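Local coordinates for protein acetolactate synthase isozyme 1 large subunit (Escherichia coli, PDB 6LPI) that belongs to the thiamine-diphosphate enzyme family and, as the large subunit of acetohydroxy-acid synthase I, binds thiamine diphosphate, a magnesium ion and FAD, at residues L368-A376 with M396-L404; Q461-N471 with R530-I540. All coordinates share one frame; numbering follows the deposited sequence.

Contact 1 (L368-A376 with M396-L404). With FAD (flavin-adenine dinucleotide), chain I.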
# COMPACT_ATOMS: atom_id res chain seq x y z
N LEU B 368 23.00 -17.98 -12.82
CA LEU B 368 23.15 -17.24 -11.57
C LEU B 368 23.47 -15.77 -11.85
O LEU B 368 24.12 -15.11 -11.04
CB LEU B 368 24.19 -17.87 -10.64
CG LEU B 368 25.69 -17.89 -10.93
CD1 LEU B 368 26.40 -16.80 -10.12
CD2 LEU B 368 26.30 -19.25 -10.64
N SER B 369 23.09 -15.28 -13.03
CA SER B 369 22.86 -13.87 -13.31
C SER B 369 21.75 -13.35 -12.40
O SER B 369 21.10 -14.14 -11.71
CB SER B 369 22.47 -13.69 -14.77
OG SER B 369 21.90 -12.40 -15.02
N HIS B 370 21.54 -12.03 -12.32
CA HIS B 370 20.39 -11.58 -11.54
C HIS B 370 19.10 -11.92 -12.28
O HIS B 370 18.20 -12.57 -11.73
CB HIS B 370 20.50 -10.09 -11.14
CG HIS B 370 20.98 -9.16 -12.22
ND1 HIS B 370 20.12 -8.47 -13.06
CD2 HIS B 370 22.23 -8.74 -12.54
CE1 HIS B 370 20.82 -7.70 -13.87
NE2 HIS B 370 22.10 -7.85 -13.57
N TYR B 371 19.02 -11.55 -13.56
CA TYR B 371 17.87 -11.95 -14.37
C TYR B 371 17.82 -13.47 -14.49
O TYR B 371 16.75 -14.09 -14.36
CB TYR B 371 17.94 -11.29 -15.75
CG TYR B 371 17.73 -9.79 -15.74
CD1 TYR B 371 16.60 -9.22 -15.17
CD2 TYR B 371 18.67 -8.94 -16.34
CE1 TYR B 371 16.42 -7.83 -15.18
CE2 TYR B 371 18.49 -7.56 -16.35
CZ TYR B 371 17.37 -7.01 -15.77
OH TYR B 371 17.20 -5.64 -15.78
N GLY B 372 18.97 -14.10 -14.73
CA GLY B 372 19.00 -15.55 -14.83
C GLY B 372 18.53 -16.25 -13.56
O GLY B 372 17.89 -17.30 -13.62
N LEU B 373 18.84 -15.67 -12.40
CA LEU B 373 18.38 -16.24 -11.14
C LEU B 373 16.86 -16.14 -11.04
O LEU B 373 16.19 -17.10 -10.63
CB LEU B 373 19.02 -15.52 -9.96
CG LEU B 373 18.61 -16.01 -8.56
CD1 LEU B 373 18.54 -17.55 -8.47
CD2 LEU B 373 19.52 -15.45 -7.50
N ILE B 374 16.32 -14.97 -11.35
CA ILE B 374 14.86 -14.82 -11.33
C ILE B 374 14.21 -15.86 -12.25
O ILE B 374 13.26 -16.55 -11.86
CB ILE B 374 14.48 -13.38 -11.70
CG1 ILE B 374 14.92 -12.44 -10.57
CG2 ILE B 374 12.99 -13.24 -11.94
CD1 ILE B 374 15.35 -11.06 -11.03
N ASN B 375 14.76 -16.02 -13.47
CA ASN B 375 14.21 -16.97 -14.43
C ASN B 375 14.29 -18.39 -13.92
O ASN B 375 13.32 -19.16 -14.03
CB ASN B 375 14.97 -16.87 -15.75
CG ASN B 375 14.76 -15.56 -16.43
OD1 ASN B 375 13.67 -14.98 -16.39
ND2 ASN B 375 15.80 -15.06 -17.07
N ALA B 376 15.42 -18.73 -13.30
CA ALA B 376 15.63 -20.08 -12.80
C ALA B 376 14.65 -20.40 -11.68
O ALA B 376 14.07 -21.48 -11.64
CB ALA B 376 17.07 -20.24 -12.33
N MET B 396 13.58 -4.30 -8.22
CA MET B 396 13.27 -3.85 -9.57
C MET B 396 13.59 -4.94 -10.59
O MET B 396 12.84 -5.13 -11.56
CB MET B 396 14.00 -2.55 -9.89
CG MET B 396 13.51 -1.31 -9.11
SD MET B 396 11.74 -1.31 -8.59
CE MET B 396 10.84 -1.37 -10.12
N TRP B 397 14.70 -5.66 -10.39
CA TRP B 397 15.04 -6.78 -11.27
C TRP B 397 13.92 -7.82 -11.28
O TRP B 397 13.52 -8.32 -12.34
CB TRP B 397 16.36 -7.42 -10.84
CG TRP B 397 17.61 -6.62 -11.14
CD1 TRP B 397 17.81 -5.76 -12.18
CD2 TRP B 397 18.83 -6.62 -10.38
NE1 TRP B 397 19.07 -5.23 -12.12
CE2 TRP B 397 19.72 -5.74 -11.02
CE3 TRP B 397 19.25 -7.29 -9.23
CZ2 TRP B 397 21.02 -5.51 -10.55
CZ3 TRP B 397 20.54 -7.06 -8.76
CH2 TRP B 397 21.40 -6.18 -9.42
N THR B 398 13.40 -8.17 -10.09
CA THR B 398 12.32 -9.15 -10.00
C THR B 398 11.05 -8.65 -10.68
O THR B 398 10.41 -9.39 -11.43
CB THR B 398 12.02 -9.49 -8.55
OG1 THR B 398 13.24 -9.85 -7.89
CG2 THR B 398 11.05 -10.64 -8.48
N ALA B 399 10.68 -7.40 -10.42
CA ALA B 399 9.52 -6.81 -11.08
C ALA B 399 9.68 -6.87 -12.59
O ALA B 399 8.71 -7.13 -13.32
CB ALA B 399 9.35 -5.36 -10.62
N GLN B 400 10.90 -6.66 -13.08
CA GLN B 400 11.14 -6.64 -14.51
C GLN B 400 11.01 -8.03 -15.13
O GLN B 400 10.43 -8.17 -16.21
CB GLN B 400 12.53 -6.07 -14.81
CG GLN B 400 12.72 -4.61 -14.52
CD GLN B 400 14.13 -4.15 -14.85
OE1 GLN B 400 15.03 -4.97 -15.10
NE2 GLN B 400 14.34 -2.84 -14.87
N ALA B 401 11.56 -9.07 -14.48
CA ALA B 401 11.71 -10.36 -15.17
C ALA B 401 10.80 -11.47 -14.68
O ALA B 401 10.54 -12.39 -15.46
CB ALA B 401 13.17 -10.86 -15.11
N TYR B 402 10.31 -11.44 -13.44
CA TYR B 402 9.49 -12.55 -12.95
C TYR B 402 8.15 -12.57 -13.69
O TYR B 402 7.50 -11.53 -13.81
CB TYR B 402 9.24 -12.47 -11.44
CG TYR B 402 8.74 -13.79 -10.89
CD1 TYR B 402 7.41 -14.15 -11.01
CD2 TYR B 402 9.62 -14.69 -10.28
CE1 TYR B 402 6.95 -15.38 -10.55
CE2 TYR B 402 9.17 -15.92 -9.81
CZ TYR B 402 7.83 -16.26 -9.94
OH TYR B 402 7.36 -17.48 -9.50
N PRO B 403 7.68 -13.74 -14.13
CA PRO B 403 6.38 -13.80 -14.84
C PRO B 403 5.20 -13.78 -13.88
O PRO B 403 4.51 -14.77 -13.65
CB PRO B 403 6.46 -15.13 -15.59
CG PRO B 403 7.52 -15.93 -14.91
CD PRO B 403 8.30 -15.07 -13.99
N LEU B 404 4.93 -12.60 -13.32
CA LEU B 404 3.80 -12.47 -12.42
C LEU B 404 2.52 -12.48 -13.25
O LEU B 404 2.32 -11.60 -14.09
CB LEU B 404 3.92 -11.18 -11.62
CG LEU B 404 5.23 -11.09 -10.83
CD1 LEU B 404 5.68 -9.66 -10.71
CD2 LEU B 404 5.01 -11.73 -9.45
PA FAD I . -1.41 2.60 -5.41
O1A FAD I . -1.10 1.16 -5.43
O2A FAD I . -1.18 3.34 -4.12
O5B FAD I . -2.92 2.60 -5.87
C5B FAD I . -3.97 3.08 -5.01
C4B FAD I . -4.91 3.90 -5.85
O4B FAD I . -6.03 3.08 -6.31
C3B FAD I . -5.54 5.08 -5.13
O3B FAD I . -5.66 6.17 -6.05
C2B FAD I . -6.88 4.49 -4.66
O2B FAD I . -7.88 5.45 -4.36
C1B FAD I . -7.24 3.69 -5.90
N9A FAD I . -8.24 2.65 -5.70
C8A FAD I . -8.23 1.64 -4.78
N7A FAD I . -9.26 0.84 -4.85
C5A FAD I . -10.01 1.36 -5.90
C6A FAD I . -11.23 0.97 -6.48
N6A FAD I . -11.95 -0.08 -6.08
N1A FAD I . -11.70 1.72 -7.50
C2A FAD I . -10.99 2.78 -7.91
N3A FAD I . -9.83 3.23 -7.45
C4A FAD I . -9.39 2.48 -6.43
N1 FAD I . 6.17 2.34 -9.66
C2 FAD I . 6.01 2.40 -11.01
O2 FAD I . 4.90 2.50 -11.51
N3 FAD I . 7.11 2.32 -11.84
C4 FAD I . 8.43 2.20 -11.44
O4 FAD I . 9.32 2.14 -12.27
C4X FAD I . 8.59 2.15 -9.99
N5 FAD I . 9.81 2.03 -9.51
C5X FAD I . 9.95 1.97 -8.13
C6 FAD I . 11.23 1.83 -7.58
C7 FAD I . 11.42 1.75 -6.21
C7M FAD I . 12.81 1.62 -5.65
C8 FAD I . 10.31 1.82 -5.35
C8M FAD I . 10.49 1.75 -3.85
C9 FAD I . 9.03 1.96 -5.88
C9A FAD I . 8.85 2.04 -7.26
N10 FAD I . 7.56 2.18 -7.83
C10 FAD I . 7.40 2.24 -9.19
C1' FAD I . 6.37 2.26 -6.99
C2' FAD I . 5.90 3.68 -6.76
O2' FAD I . 6.63 4.28 -5.69
C3' FAD I . 4.42 3.67 -6.39
O3' FAD I . 4.22 2.85 -5.24
C4' FAD I . 3.49 3.19 -7.49
O4' FAD I . 3.99 3.65 -8.74
C5' FAD I . 2.07 3.66 -7.30
O5' FAD I . 1.19 2.83 -8.08
P FAD I . -0.35 3.04 -8.02
O1P FAD I . -0.70 4.29 -8.84
O2P FAD I . -0.96 1.87 -8.34
O3P FAD I . -0.56 3.36 -6.52
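An aromatic cluster of H370, Y371 and W397 joins helix 370-378 to helix 393-401, two helices of the α/β fold that carries part of the thiamine diphosphate site. Over the segments in contact their axes pass 9.5 Å apart at 57°. The H370 imidazole lies face to face with the six-membered ring of W397, the centroids 3.9 Å apart and the planes 17° from parallel. H370 CG sits between its own backbone N and carbonyl carbon (chi1 43°), which brings the ring flat onto the indole, with CB also over its six-membered ring as a CH-pi contact. W397 NE1 bonds to K545 O, and H370 NE2 has a weak bond to E544, so the polar rims of both rings also have partners beyond the helices.

Y371 meets W397 obliquely, its CZ 3.8 Å from W397 CD1, and rests CD1 on the A401 methyl. Its hydroxyl donates to Q400 OE1, which stands at the ring edge with the amide nearly coplanar with the phenol; the modelled bond is too short to take literally at this resolution. Q400 NE2 is spent on H264 O and Y547 O, which fits the amide turning its oxygen to the tyrosine.

I374 fills the space between the helices with its two branches. CD1 touches W397 CB at 3.8 Å and faces the W397 carbonyl, while CG2 lies 3.9 Å from Y402 CB, where the second helix has just ended. Behind them M469 of strand 464-470 touches H370, I374 and W397. On helix 393-401, M396 belongs to the FAD pocket: its SD is 3.3 Å from C6 of FAD and its CE 3.6 Å from N5.

Contact 2 (Q461-N471 with R530-I540). With MG (magnesium ion), chain K; TPP (thiamine diphosphate), chain J.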
# COMPACT_ATOMS: atom_id res chain seq x y z
N GLN B 461 7.15 -23.32 10.86
CA GLN B 461 7.44 -24.22 9.76
C GLN B 461 6.68 -23.80 8.50
O GLN B 461 5.93 -24.56 7.90
CB GLN B 461 7.13 -25.67 10.16
CG GLN B 461 8.22 -26.22 11.04
CD GLN B 461 9.52 -26.44 10.25
OE1 GLN B 461 9.56 -27.24 9.31
NE2 GLN B 461 10.55 -25.65 10.57
N LEU B 462 6.92 -22.55 8.11
CA LEU B 462 6.23 -21.97 6.97
C LEU B 462 7.03 -22.19 5.70
O LEU B 462 8.26 -22.32 5.71
CB LEU B 462 5.94 -20.48 7.14
CG LEU B 462 5.25 -20.12 8.45
CD1 LEU B 462 5.39 -18.62 8.81
CD2 LEU B 462 3.79 -20.58 8.38
N ASP B 463 6.31 -22.21 4.59
CA ASP B 463 6.84 -22.63 3.30
C ASP B 463 7.42 -21.45 2.54
O ASP B 463 7.06 -21.21 1.38
CB ASP B 463 5.69 -23.30 2.54
CG ASP B 463 6.13 -24.37 1.57
OD1 ASP B 463 7.34 -24.48 1.28
OD2 ASP B 463 5.26 -25.13 1.10
N VAL B 464 8.35 -20.71 3.15
CA VAL B 464 8.87 -19.47 2.55
C VAL B 464 10.34 -19.67 2.20
O VAL B 464 11.16 -20.03 3.05
CB VAL B 464 8.63 -18.22 3.44
CG1 VAL B 464 7.21 -18.20 4.02
CG2 VAL B 464 9.63 -18.03 4.52
N LYS B 465 10.67 -19.36 0.96
CA LYS B 465 12.01 -19.55 0.43
C LYS B 465 12.61 -18.18 0.14
O LYS B 465 12.16 -17.48 -0.78
CB LYS B 465 11.97 -20.40 -0.83
CG LYS B 465 11.04 -21.64 -0.73
CD LYS B 465 11.82 -22.82 -0.10
CE LYS B 465 11.02 -24.11 0.05
NZ LYS B 465 10.19 -24.25 1.24
N ILE B 466 13.60 -17.78 0.93
CA ILE B 466 14.27 -16.50 0.70
C ILE B 466 15.29 -16.67 -0.42
O ILE B 466 16.20 -17.50 -0.32
CB ILE B 466 14.93 -15.95 1.97
CG1 ILE B 466 13.90 -15.70 3.07
CG2 ILE B 466 15.72 -14.70 1.64
CD1 ILE B 466 14.48 -15.76 4.45
N ILE B 467 15.14 -15.90 -1.48
CA ILE B 467 16.11 -15.85 -2.57
C ILE B 467 16.93 -14.58 -2.39
O ILE B 467 16.51 -13.48 -2.76
CB ILE B 467 15.44 -15.91 -3.94
CG1 ILE B 467 14.57 -17.17 -4.05
CG2 ILE B 467 16.47 -15.87 -5.05
CD1 ILE B 467 13.15 -16.90 -4.47
N LEU B 468 18.11 -14.74 -1.80
CA LEU B 468 18.95 -13.62 -1.41
C LEU B 468 19.95 -13.32 -2.52
O LEU B 468 20.82 -14.14 -2.82
CB LEU B 468 19.64 -13.92 -0.08
CG LEU B 468 20.83 -13.06 0.34
CD1 LEU B 468 20.37 -11.64 0.61
CD2 LEU B 468 21.45 -13.63 1.60
N MET B 469 19.80 -12.16 -3.16
CA MET B 469 20.83 -11.65 -4.08
C MET B 469 21.72 -10.75 -3.24
O MET B 469 21.32 -9.66 -2.84
CB MET B 469 20.21 -10.87 -5.24
CG MET B 469 19.01 -11.53 -5.86
SD MET B 469 18.73 -10.96 -7.54
CE MET B 469 16.99 -11.38 -7.75
N ASN B 470 22.93 -11.21 -2.97
CA ASN B 470 23.82 -10.54 -2.03
C ASN B 470 24.88 -9.88 -2.89
O ASN B 470 25.78 -10.55 -3.40
CB ASN B 470 24.40 -11.56 -1.05
CG ASN B 470 25.60 -11.04 -0.30
OD1 ASN B 470 25.88 -9.83 -0.30
ND2 ASN B 470 26.35 -11.95 0.32
N ASN B 471 24.74 -8.57 -3.09
CA ASN B 471 25.69 -7.73 -3.82
C ASN B 471 26.78 -7.13 -2.94
O ASN B 471 27.61 -6.37 -3.45
CB ASN B 471 24.95 -6.60 -4.55
CG ASN B 471 24.14 -5.73 -3.61
OD1 ASN B 471 24.12 -5.95 -2.41
ND2 ASN B 471 23.44 -4.77 -4.17
N ARG B 530 11.31 -28.93 -1.37
CA ARG B 530 11.07 -29.52 -0.08
C ARG B 530 10.61 -28.49 0.94
O ARG B 530 11.07 -27.35 0.93
CB ARG B 530 12.25 -30.33 0.28
CG ARG B 530 13.56 -29.78 0.43
CD ARG B 530 14.21 -31.14 0.36
NE ARG B 530 13.98 -31.61 1.68
CZ ARG B 530 14.14 -32.78 2.24
NH1 ARG B 530 14.47 -33.96 1.69
NH2 ARG B 530 13.92 -32.66 3.49
N PRO B 531 9.68 -28.89 1.84
CA PRO B 531 8.97 -27.88 2.66
C PRO B 531 9.78 -27.17 3.73
O PRO B 531 10.95 -27.49 3.95
CB PRO B 531 7.90 -28.71 3.36
CG PRO B 531 8.54 -30.05 3.52
CD PRO B 531 9.29 -30.26 2.23
N GLY B 532 9.14 -26.25 4.46
CA GLY B 532 9.83 -25.51 5.49
C GLY B 532 10.52 -24.29 4.91
O GLY B 532 10.61 -24.11 3.69
N PRO B 533 10.96 -23.40 5.78
CA PRO B 533 11.59 -22.16 5.33
C PRO B 533 13.04 -22.40 4.93
O PRO B 533 13.75 -23.19 5.55
CB PRO B 533 11.46 -21.23 6.54
CG PRO B 533 11.40 -22.18 7.72
CD PRO B 533 10.77 -23.44 7.24
N ALA B 534 13.48 -21.72 3.87
CA ALA B 534 14.81 -21.89 3.32
C ALA B 534 15.42 -20.54 2.96
O ALA B 534 14.72 -19.59 2.58
CB ALA B 534 14.79 -22.77 2.06
N LEU B 535 16.75 -20.47 3.05
CA LEU B 535 17.52 -19.35 2.54
C LEU B 535 18.40 -19.81 1.39
O LEU B 535 19.21 -20.72 1.57
CB LEU B 535 18.41 -18.75 3.61
CG LEU B 535 19.37 -17.73 3.00
CD1 LEU B 535 18.71 -16.34 2.96
CD2 LEU B 535 20.75 -17.73 3.66
N ILE B 536 18.31 -19.13 0.25
CA ILE B 536 19.13 -19.43 -0.91
C ILE B 536 19.95 -18.19 -1.23
O ILE B 536 19.39 -17.12 -1.49
CB ILE B 536 18.28 -19.85 -2.12
CG1 ILE B 536 17.55 -21.15 -1.83
CG2 ILE B 536 19.17 -20.04 -3.34
CD1 ILE B 536 16.23 -20.98 -1.14
N HIS B 537 21.27 -18.34 -1.23
CA HIS B 537 22.19 -17.21 -1.29
C HIS B 537 22.94 -17.21 -2.62
O HIS B 537 23.41 -18.26 -3.07
CB HIS B 537 23.14 -17.25 -0.10
CG HIS B 537 24.36 -16.39 -0.25
ND1 HIS B 537 25.39 -16.72 -1.10
CD2 HIS B 537 24.69 -15.21 0.32
CE1 HIS B 537 26.32 -15.78 -1.03
NE2 HIS B 537 25.92 -14.86 -0.18
N VAL B 538 23.07 -16.02 -3.23
CA VAL B 538 23.74 -15.85 -4.52
C VAL B 538 24.60 -14.59 -4.51
O VAL B 538 24.08 -13.50 -4.30
CB VAL B 538 22.74 -15.76 -5.68
CG1 VAL B 538 23.45 -15.38 -6.98
CG2 VAL B 538 22.01 -17.04 -5.84
N ARG B 539 25.89 -14.73 -4.81
CA ARG B 539 26.73 -13.56 -4.97
C ARG B 539 26.44 -12.88 -6.30
O ARG B 539 26.21 -13.54 -7.32
CB ARG B 539 28.21 -13.93 -4.86
CG ARG B 539 28.91 -14.34 -6.17
CD ARG B 539 28.43 -15.69 -6.76
NE ARG B 539 28.71 -16.83 -5.89
CZ ARG B 539 28.14 -18.03 -6.02
NH1 ARG B 539 27.28 -18.25 -7.00
NH2 ARG B 539 28.43 -19.00 -5.17
N ILE B 540 26.43 -11.55 -6.29
CA ILE B 540 26.19 -10.73 -7.48
C ILE B 540 27.15 -9.55 -7.43
O ILE B 540 27.37 -8.97 -6.37
CB ILE B 540 24.71 -10.27 -7.56
CG1 ILE B 540 23.80 -11.45 -7.93
CG2 ILE B 540 24.52 -9.10 -8.52
CD1 ILE B 540 22.39 -11.02 -8.25
MG MG K . 22.04 -6.23 -2.16
N1' TPP J . 16.43 2.77 4.88
C2' TPP J . 15.23 2.10 4.84
CM2 TPP J . 14.61 1.53 6.09
N3' TPP J . 14.55 1.93 3.66
C4' TPP J . 15.05 2.46 2.50
N4' TPP J . 14.33 2.27 1.39
C5' TPP J . 16.26 3.15 2.52
C6' TPP J . 16.95 3.29 3.73
C7' TPP J . 16.86 3.71 1.25
N3 TPP J . 17.21 2.60 0.40
C2 TPP J . 16.39 2.15 -0.60
S1 TPP J . 16.96 0.90 -1.41
C5 TPP J . 18.30 0.89 -0.52
C4 TPP J . 18.34 1.85 0.46
CM4 TPP J . 19.49 2.01 1.39
C6 TPP J . 19.35 -0.16 -0.81
C7 TPP J . 18.77 -1.57 -0.83
O7 TPP J . 19.73 -2.45 -0.29
PA TPP J . 19.69 -4.04 -0.59
O1A TPP J . 18.83 -4.76 0.41
O2A TPP J . 21.13 -4.49 -0.55
O3A TPP J . 19.01 -4.24 -2.04
PB TPP J . 19.85 -4.24 -3.44
O1B TPP J . 19.14 -5.15 -4.44
O2B TPP J . 19.97 -2.86 -4.03
O3B TPP J . 21.27 -4.68 -3.17
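The magnesium and diphosphate site lies at the C-terminal end of strand 464-470, which pairs in parallel with strand 534-539; there I540 N bonds to N470 O at 3.1 Å and the next residue, N471, turns to the metal. N471 OD1 binds magnesium at 2.1 Å beside D444, and O2A and O3B of thiamine diphosphate complete the ligands seen. N471 ND2 is placed against O3B, too closely for that bond's length to be trusted. N470 and N471, with D444 upstream, fit the GDG...NN thiamine diphosphate motif of this family.

Behind the site V464 gives its C=O, and I466, L468 and N470 both N-H and C=O, to segment 530-540, as parallel pairing requires, whereas K465, I467 and M469 bond to strand 438-443 on the other flank.

Side chains alternate between two faces. In both N470 and H537, CG anti to the backbone N (chi1 164°) brings amide and imidazole together on one face, where N470 ND2 donates to H537 NE2 (3.0 Å, N-H...N 165°), the planes 72° apart. The bond makes NE2 an acceptor, while ND1 has a weak bond to D513 and N470 OD1 takes E472 N. L468 CD2 meets the edge of the same imidazole at 3.8 Å, and L535 CD1 reaches I466 CG2 at 3.7 Å; helix 500-506 covers this face.

Beyond the strand end I540 CD1 reaches M469 CB and SD, each at 3.7 Å, on the face opposite N470. At the far end K465 bends at chi2 and chi4 to bring NZ to D463 OD1 in a 2.9 Å salt bridge, to G532 O at a modelled distance too short to be trusted, and weakly to R530 O.

In the fold
Contact 2 is the more deeply buried, within a six-stranded parallel sheet, between strands 438-443 and 510-513, and held chiefly by backbone hydrogen bonds; contact 1 is partly buried and depends on ring stacking and apolar side chains between two helices. They adjoin directly: helix 370-378 covers the sheet face that carries M469 and V538, with L373 CD2 3.4 Å from V538 CG2 and I374 CG1 3.7 Å from M469 CE, while H370 CB rests on I540 CD1 at 3.6 Å. Each reaches a cofactor from one segment: 396-404 touches the FAD ring system, and 461-471 supplies a magnesium ligand. The polar side-chain bonds of contact 2 gather at its strand ends.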